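Local coordinates for protein imelysin (Bacteroides ovatus ATCC 8483, PDB 3OYV) that belongs to the imelysin-like family of putative metal-binding outer-membrane proteins, and is probably involved in bacterial iron uptake, at residues W116-Y130 with A171-N184. Numbering follows the deposited sequence.
Sequences WYSWHSRDDYTNNIY and AAKAIQDIPQPFRN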
loop_
_atom_site.group_PDB
_atom_site.type_symbol
_atom_site.label_atom_id
_atom_site.label_comp_id
_atom_site.label_asym_id
_atom_site.label_seq_id
_atom_site.Cartn_x
_atom_site.Cartn_y
_atom_site.Cartn_z
ATOM N N TRP A 116 0.970 1.248 13.021
ATOM C CA TRP A 116 0.688 1.799 14.332
ATOM C C TRP A 116 1.656 2.890 14.759
ATOM O O TRP A 116 1.303 3.728 15.566
ATOM C CB TRP A 116 0.635 0.710 15.396
ATOM C CG TRP A 116 1.964 0.236 15.995
ATOM C CD1 TRP A 116 2.706 -0.836 15.598
ATOM C CD2 TRP A 116 2.682 0.822 17.092
ATOM N NE1 TRP A 116 3.826 -0.971 16.383
ATOM C CE2 TRP A 116 3.820 0.019 17.319
ATOM C CE3 TRP A 116 2.450 1.916 17.924
ATOM C CZ2 TRP A 116 4.760 0.316 18.318
ATOM C CZ3 TRP A 116 3.362 2.191 18.941
ATOM C CH2 TRP A 116 4.492 1.386 19.128
ATOM N N TYR A 117 2.893 2.888 14.231
ATOM C CA TYR A 117 3.862 3.823 14.739
ATOM C C TYR A 117 3.346 5.240 14.575
ATOM O O TYR A 117 3.615 6.109 15.399
ATOM C CB TYR A 117 5.197 3.745 14.025
ATOM C CG TYR A 117 5.904 2.428 13.946
ATOM C CD1 TYR A 117 5.981 1.559 15.029
ATOM C CD2 TYR A 117 6.521 2.039 12.784
ATOM C CE1 TYR A 117 6.676 0.376 14.928
ATOM C CE2 TYR A 117 7.247 0.870 12.682
ATOM C CZ TYR A 117 7.306 0.024 13.758
ATOM O OH TYR A 117 8.014 -1.153 13.620
ATOM N N SER A 118 2.610 5.467 13.480
ATOM C CA SER A 118 2.067 6.775 13.136
ATOM C C SER A 118 0.569 6.896 13.467
ATOM O O SER A 118 -0.091 7.856 13.070
ATOM C CB SER A 118 2.305 7.035 11.642
ATOM O OG SER A 118 1.775 6.000 10.883
ATOM N N TRP A 119 0.021 5.888 14.151
ATOM C CA TRP A 119 -1.435 5.781 14.436
ATOM C C TRP A 119 -2.255 5.915 13.151
ATOM O O TRP A 119 -3.318 6.546 13.102
ATOM C CB TRP A 119 -1.874 6.810 15.477
ATOM C CG TRP A 119 -1.518 6.501 16.889
ATOM C CD1 TRP A 119 -0.608 5.606 17.331
ATOM C CD2 TRP A 119 -2.077 7.110 18.047
ATOM N NE1 TRP A 119 -0.557 5.612 18.692
ATOM C CE2 TRP A 119 -1.462 6.520 19.161
ATOM C CE3 TRP A 119 -3.074 8.080 18.252
ATOM C CZ2 TRP A 119 -1.783 6.894 20.487
ATOM C CZ3 TRP A 119 -3.416 8.431 19.578
ATOM C CH2 TRP A 119 -2.769 7.832 20.670
ATOM N N HIS A 120 -1.726 5.335 12.094
ATOM C CA HIS A 120 -2.251 5.494 10.738
ATOM C C HIS A 120 -2.984 4.250 10.221
ATOM O O HIS A 120 -3.430 4.212 9.075
ATOM C CB HIS A 120 -1.037 5.903 9.865
ATOM C CG HIS A 120 -1.304 5.975 8.403
ATOM N ND1 HIS A 120 -2.103 6.948 7.843
ATOM C CD2 HIS A 120 -0.833 5.231 7.384
ATOM C CE1 HIS A 120 -2.152 6.759 6.533
ATOM N NE2 HIS A 120 -1.365 5.735 6.228
ATOM N N SER A 121 -3.096 3.197 11.028
ATOM C CA SER A 121 -3.657 1.925 10.531
ATOM C C SER A 121 -5.063 2.091 9.946
ATOM O O SER A 121 -5.341 1.562 8.888
ATOM C CB SER A 121 -3.655 0.814 11.614
ATOM O OG SER A 121 -4.484 1.104 12.701
ATOM N N ARG A 122 -5.958 2.782 10.657
ATOM C CA ARG A 122 -7.307 2.967 10.124
ATOM C C ARG A 122 -7.276 3.572 8.719
ATOM O O ARG A 122 -7.937 3.102 7.818
ATOM C CB ARG A 122 -8.151 3.853 11.045
ATOM C CG ARG A 122 -8.619 3.147 12.310
ATOM C CD ARG A 122 -9.084 4.107 13.399
ATOM N NE ARG A 122 -10.192 4.954 12.937
ATOM C CZ ARG A 122 -10.083 6.182 12.445
ATOM N NH1 ARG A 122 -8.923 6.809 12.378
ATOM N NH2 ARG A 122 -11.181 6.818 12.004
ATOM N N ASP A 123 -6.524 4.659 8.572
ATOM C CA ASP A 123 -6.500 5.367 7.313
ATOM C C ASP A 123 -5.823 4.545 6.216
ATOM O O ASP A 123 -6.265 4.544 5.078
ATOM C CB ASP A 123 -5.847 6.741 7.492
ATOM C CG ASP A 123 -6.715 7.740 8.239
ATOM O OD1 ASP A 123 -7.937 7.513 8.346
ATOM O OD2 ASP A 123 -6.140 8.761 8.691
ATOM N N ASP A 124 -4.753 3.828 6.577
ATOM C CA ASP A 124 -4.066 2.913 5.685
ATOM C C ASP A 124 -5.063 1.898 5.123
ATOM O O ASP A 124 -5.233 1.756 3.909
ATOM C CB ASP A 124 -2.957 2.270 6.526
ATOM C CG ASP A 124 -2.192 1.157 5.839
ATOM O OD1 ASP A 124 -2.448 0.766 4.687
ATOM O OD2 ASP A 124 -1.244 0.642 6.503
ATOM N N TYR A 125 -5.744 1.196 6.022
ATOM C CA TYR A 125 -6.585 0.080 5.592
ATOM C C TYR A 125 -7.797 0.594 4.815
ATOM O O TYR A 125 -8.260 -0.064 3.878
ATOM C CB TYR A 125 -7.031 -0.809 6.759
ATOM C CG TYR A 125 -5.944 -1.269 7.728
ATOM C CD1 TYR A 125 -4.577 -1.234 7.404
ATOM C CD2 TYR A 125 -6.308 -1.722 8.989
ATOM C CE1 TYR A 125 -3.613 -1.595 8.339
ATOM C CE2 TYR A 125 -5.360 -2.090 9.911
ATOM C CZ TYR A 125 -4.010 -2.036 9.590
ATOM O OH TYR A 125 -3.097 -2.373 10.584
ATOM N N THR A 126 -8.296 1.766 5.206
ATOM C CA THR A 126 -9.388 2.413 4.486
ATOM C C THR A 126 -8.946 2.760 3.060
ATOM O O THR A 126 -9.681 2.511 2.093
ATOM C CB THR A 126 -9.884 3.661 5.219
ATOM O OG1 THR A 126 -10.290 3.310 6.533
ATOM C CG2 THR A 126 -11.066 4.314 4.519
ATOM N N ASN A 127 -7.730 3.309 2.921
ATOM C CA ASN A 127 -7.180 3.572 1.579
ATOM C C ASN A 127 -7.055 2.320 0.749
ATOM O O ASN A 127 -7.284 2.343 -0.455
ATOM C CB ASN A 127 -5.824 4.277 1.683
ATOM C CG ASN A 127 -5.946 5.750 1.995
ATOM O OD1 ASN A 127 -7.004 6.359 1.814
ATOM N ND2 ASN A 127 -4.856 6.341 2.489
ATOM N N ASN A 128 -6.726 1.201 1.390
ATOM C CA ASN A 128 -6.692 -0.063 0.681
ATOM C C ASN A 128 -8.083 -0.407 0.093
ATOM O O ASN A 128 -8.203 -0.924 -1.015
ATOM C CB ASN A 128 -6.253 -1.237 1.570
ATOM C CG ASN A 128 -4.829 -1.127 2.155
ATOM O OD1 ASN A 128 -4.574 -1.791 3.160
ATOM N ND2 ASN A 128 -3.931 -0.332 1.568
ATOM N N ILE A 129 -9.128 -0.126 0.860
ATOM C CA ILE A 129 -10.492 -0.360 0.361
ATOM C C ILE A 129 -10.822 0.634 -0.773
ATOM O O ILE A 129 -11.458 0.266 -1.761
ATOM C CB ILE A 129 -11.537 -0.320 1.489
ATOM C CG1 ILE A 129 -11.234 -1.378 2.571
ATOM C CG2 ILE A 129 -12.934 -0.497 0.905
ATOM C CD1 ILE A 129 -11.086 -2.782 2.088
ATOM N N TYR A 130 -10.368 1.883 -0.645
ATOM C CA TYR A 130 -10.550 2.826 -1.740
ATOM C C TYR A 130 -9.822 2.416 -3.002
ATOM O O TYR A 130 -10.257 2.783 -4.078
ATOM C CB TYR A 130 -10.163 4.243 -1.321
ATOM C CG TYR A 130 -11.124 4.859 -0.339
ATOM C CD1 TYR A 130 -12.489 4.619 -0.441
ATOM C CD2 TYR A 130 -10.679 5.689 0.682
ATOM C CE1 TYR A 130 -13.386 5.179 0.448
ATOM C CE2 TYR A 130 -11.581 6.267 1.582
ATOM C CZ TYR A 130 -12.920 5.996 1.443
ATOM O OH TYR A 130 -13.816 6.558 2.327
ATOM N N ALA A 171 -17.351 -1.491 4.016
ATOM C CA ALA A 171 -16.026 -1.846 4.547
ATOM C C ALA A 171 -15.217 -0.599 4.900
ATOM O O ALA A 171 -14.607 -0.532 5.976
ATOM C CB ALA A 171 -15.286 -2.760 3.583
ATOM N N ALA A 172 -15.168 0.382 4.004
ATOM C CA ALA A 172 -14.452 1.609 4.300
ATOM C C ALA A 172 -14.979 2.299 5.557
ATOM O O ALA A 172 -14.226 2.710 6.448
ATOM C CB ALA A 172 -14.451 2.557 3.094
ATOM N N LYS A 173 -16.296 2.425 5.662
ATOM C CA LYS A 173 -16.870 3.100 6.814
ATOM C C LYS A 173 -16.669 2.259 8.082
ATOM O O LYS A 173 -16.460 2.826 9.141
ATOM C CB LYS A 173 -18.356 3.413 6.567
ATOM C CG LYS A 173 -19.049 4.200 7.679
ATOM C CD LYS A 173 -18.397 5.551 7.976
ATOM C CE LYS A 173 -19.392 6.542 8.629
ATOM N NZ LYS A 173 -20.106 5.996 9.818
ATOM N N ALA A 174 -16.743 0.939 7.986
ATOM C CA ALA A 174 -16.519 0.102 9.184
ATOM C C ALA A 174 -15.090 0.269 9.731
ATOM O O ALA A 174 -14.886 0.372 10.943
ATOM C CB ALA A 174 -16.787 -1.347 8.889
ATOM N N ILE A 175 -14.105 0.368 8.840
ATOM C CA ILE A 175 -12.720 0.572 9.306
ATOM C C ILE A 175 -12.606 1.948 9.955
ATOM O O ILE A 175 -12.013 2.101 11.028
ATOM C CB ILE A 175 -11.738 0.395 8.162
ATOM C CG1 ILE A 175 -11.744 -1.055 7.652
ATOM C CG2 ILE A 175 -10.309 0.817 8.634
ATOM C CD1 ILE A 175 -11.132 -1.228 6.256
ATOM N N GLN A 176 -13.187 2.972 9.333
ATOM C CA GLN A 176 -13.154 4.307 9.923
ATOM C C GLN A 176 -13.864 4.405 11.268
ATOM O O GLN A 176 -13.495 5.226 12.092
ATOM C CB GLN A 176 -13.731 5.349 8.948
ATOM C CG GLN A 176 -12.803 5.603 7.760
ATOM C CD GLN A 176 -11.607 6.411 8.160
ATOM O OE1 GLN A 176 -11.736 7.521 8.686
ATOM N NE2 GLN A 176 -10.417 5.841 7.987
ATOM N N ASP A 177 -14.868 3.560 11.451
ATOM C CA ASP A 177 -15.597 3.550 12.707
ATOM C C ASP A 177 -14.790 3.025 13.882
ATOM O O ASP A 177 -15.132 3.360 15.052
ATOM C CB ASP A 177 -16.912 2.771 12.588
ATOM C CG ASP A 177 -18.018 3.603 11.964
ATOM O OD1 ASP A 177 -17.890 4.835 11.939
ATOM O OD2 ASP A 177 -19.017 3.014 11.510
ATOM N N ILE A 178 -13.739 2.238 13.603
ATOM C CA ILE A 178 -12.898 1.750 14.694
ATOM C C ILE A 178 -12.405 2.978 15.434
ATOM O O ILE A 178 -11.949 3.943 14.816
ATOM C CB ILE A 178 -11.700 0.932 14.178
ATOM C CG1 ILE A 178 -12.140 -0.340 13.447
ATOM C CG2 ILE A 178 -10.739 0.606 15.359
ATOM C CD1 ILE A 178 -11.024 -1.111 12.705
ATOM N N PRO A 179 -12.498 2.996 16.784
ATOM C CA PRO A 179 -11.995 4.184 17.462
ATOM C C PRO A 179 -10.485 4.387 17.215
ATOM O O PRO A 179 -9.709 3.429 17.217
ATOM C CB PRO A 179 -12.302 3.914 18.963
ATOM C CG PRO A 179 -13.403 2.925 18.938
ATOM C CD PRO A 179 -13.181 2.069 17.709
ATOM N N GLN A 180 -10.106 5.626 16.987
ATOM C CA GLN A 180 -8.715 5.975 16.738
ATOM C C GLN A 180 -7.926 5.949 18.041
ATOM O O GLN A 180 -8.351 6.548 19.016
ATOM C CB GLN A 180 -8.646 7.377 16.099
ATOM C CG GLN A 180 -7.275 8.019 15.988
ATOM C CD GLN A 180 -6.367 7.375 14.969
ATOM O OE1 GLN A 180 -6.717 6.358 14.341
ATOM N NE2 GLN A 180 -5.209 7.993 14.754
ATOM N N PRO A 181 -6.755 5.283 18.066
ATOM C CA PRO A 181 -6.169 4.443 17.036
ATOM C C PRO A 181 -6.598 2.997 17.193
ATOM O O PRO A 181 -6.832 2.522 18.298
ATOM C CB PRO A 181 -4.674 4.588 17.329
ATOM C CG PRO A 181 -4.636 4.697 18.854
ATOM C CD PRO A 181 -5.837 5.484 19.216
ATOM N N PHE A 182 -6.623 2.278 16.095
ATOM C CA PHE A 182 -6.968 0.857 16.117
ATOM C C PHE A 182 -6.099 0.119 17.128
ATOM O O PHE A 182 -6.589 -0.747 17.847
ATOM C CB PHE A 182 -6.838 0.256 14.698
ATOM C CG PHE A 182 -6.853 -1.235 14.632
ATOM C CD1 PHE A 182 -7.826 -1.998 15.268
ATOM C CD2 PHE A 182 -5.903 -1.891 13.848
ATOM C CE1 PHE A 182 -7.795 -3.377 15.151
ATOM C CE2 PHE A 182 -5.873 -3.254 13.731
ATOM C CZ PHE A 182 -6.822 -4.016 14.393
ATOM N N ARG A 183 -4.812 0.431 17.202
ATOM C CA ARG A 183 -3.936 -0.316 18.095
ATOM C C ARG A 183 -4.388 -0.290 19.557
ATOM O O ARG A 183 -4.084 -1.225 20.291
ATOM C CB ARG A 183 -2.498 0.179 17.965
ATOM C CG ARG A 183 -1.523 -0.550 18.865
ATOM C CD ARG A 183 -0.226 0.126 18.829
ATOM N NE ARG A 183 0.826 -0.533 19.588
ATOM C CZ ARG A 183 1.293 -0.129 20.775
ATOM N NH1 ARG A 183 0.756 0.879 21.433
ATOM N NH2 ARG A 183 2.298 -0.786 21.338
ATOM N N ASN A 184 -5.109 0.751 19.967
ATOM C CA ASN A 184 -5.610 0.846 21.354
ATOM C C ASN A 184 -7.034 0.344 21.524
ATOM O O ASN A 184 -7.593 0.426 22.627
ATOM C CB ASN A 184 -5.535 2.285 21.894
ATOM C CG ASN A 184 -4.117 2.757 22.130
ATOM O OD1 ASN A 184 -3.208 1.966 22.132
ATOM N ND2 ASN A 184 -3.934 4.073 22.317
HETATM O O HOH W 1 -5.430 3.887 13.678
HETATM O O HOH W 2 -9.387 8.871 10.276
#
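Arg-122 reaches from the first turn of helix 121-130 to the last turn of helix 171-177 and the loop that follows it, meeting partners along its length. Its CB lies beside Ile-175 CG2, CG passes Phe-182 CB, and CD sits near the carbonyl oxygen of Ile-178. The chain then bends at chi3 (59°), which brings NE to Ile-178 O in a weak bond of 2.8 Å. At the tip, NH2 gives a nearly straight bond (2.8 Å) to Gln-176 O, in the guanidinium plane and on a carbonyl lone pair, whereas NH1 meets Gln-180 OE1 at 3.0 Å from above the amide plane. With an alanine in its place, the carbonyl of Gln-176 and the amide oxygen of Gln-180 would probably lose their charged donor, and the loop after the helix one of its ties to helix 121-130. Gln-176 bends back at chi2, its NE2 bridging Asp-123 OD1 (3.0 Å) and Thr-126 OG1 (2.9 Å) close to the amide plane; water 2 joins Arg-122 NH1, Asp-123 and Gln-176 OE1. Gln-180 NE2 donates to Trp-119 O, and after the cis peptide Pro-181 CG sits over the six-membered ring of Trp-119 in a CH-pi contact. Farther on, in the conformer described, the guanidinium of Arg-183 stacks on Trp-116, planes 13° apart, and Arg-183 NE bonds to Leu-110 O. Between the antiparallel helices, whose axes come within 8.9 Å, Ile-175 fits as a knob among Arg-122, Tyr-125, Thr-126 and Ile-129. Helix 71-102 packs against Tyr-125, helix 189-214 against Ile-175, Ile-178 and Phe-182, and helix 265-283 against His-120 and Asp-124, placing this pair within the helical bundle.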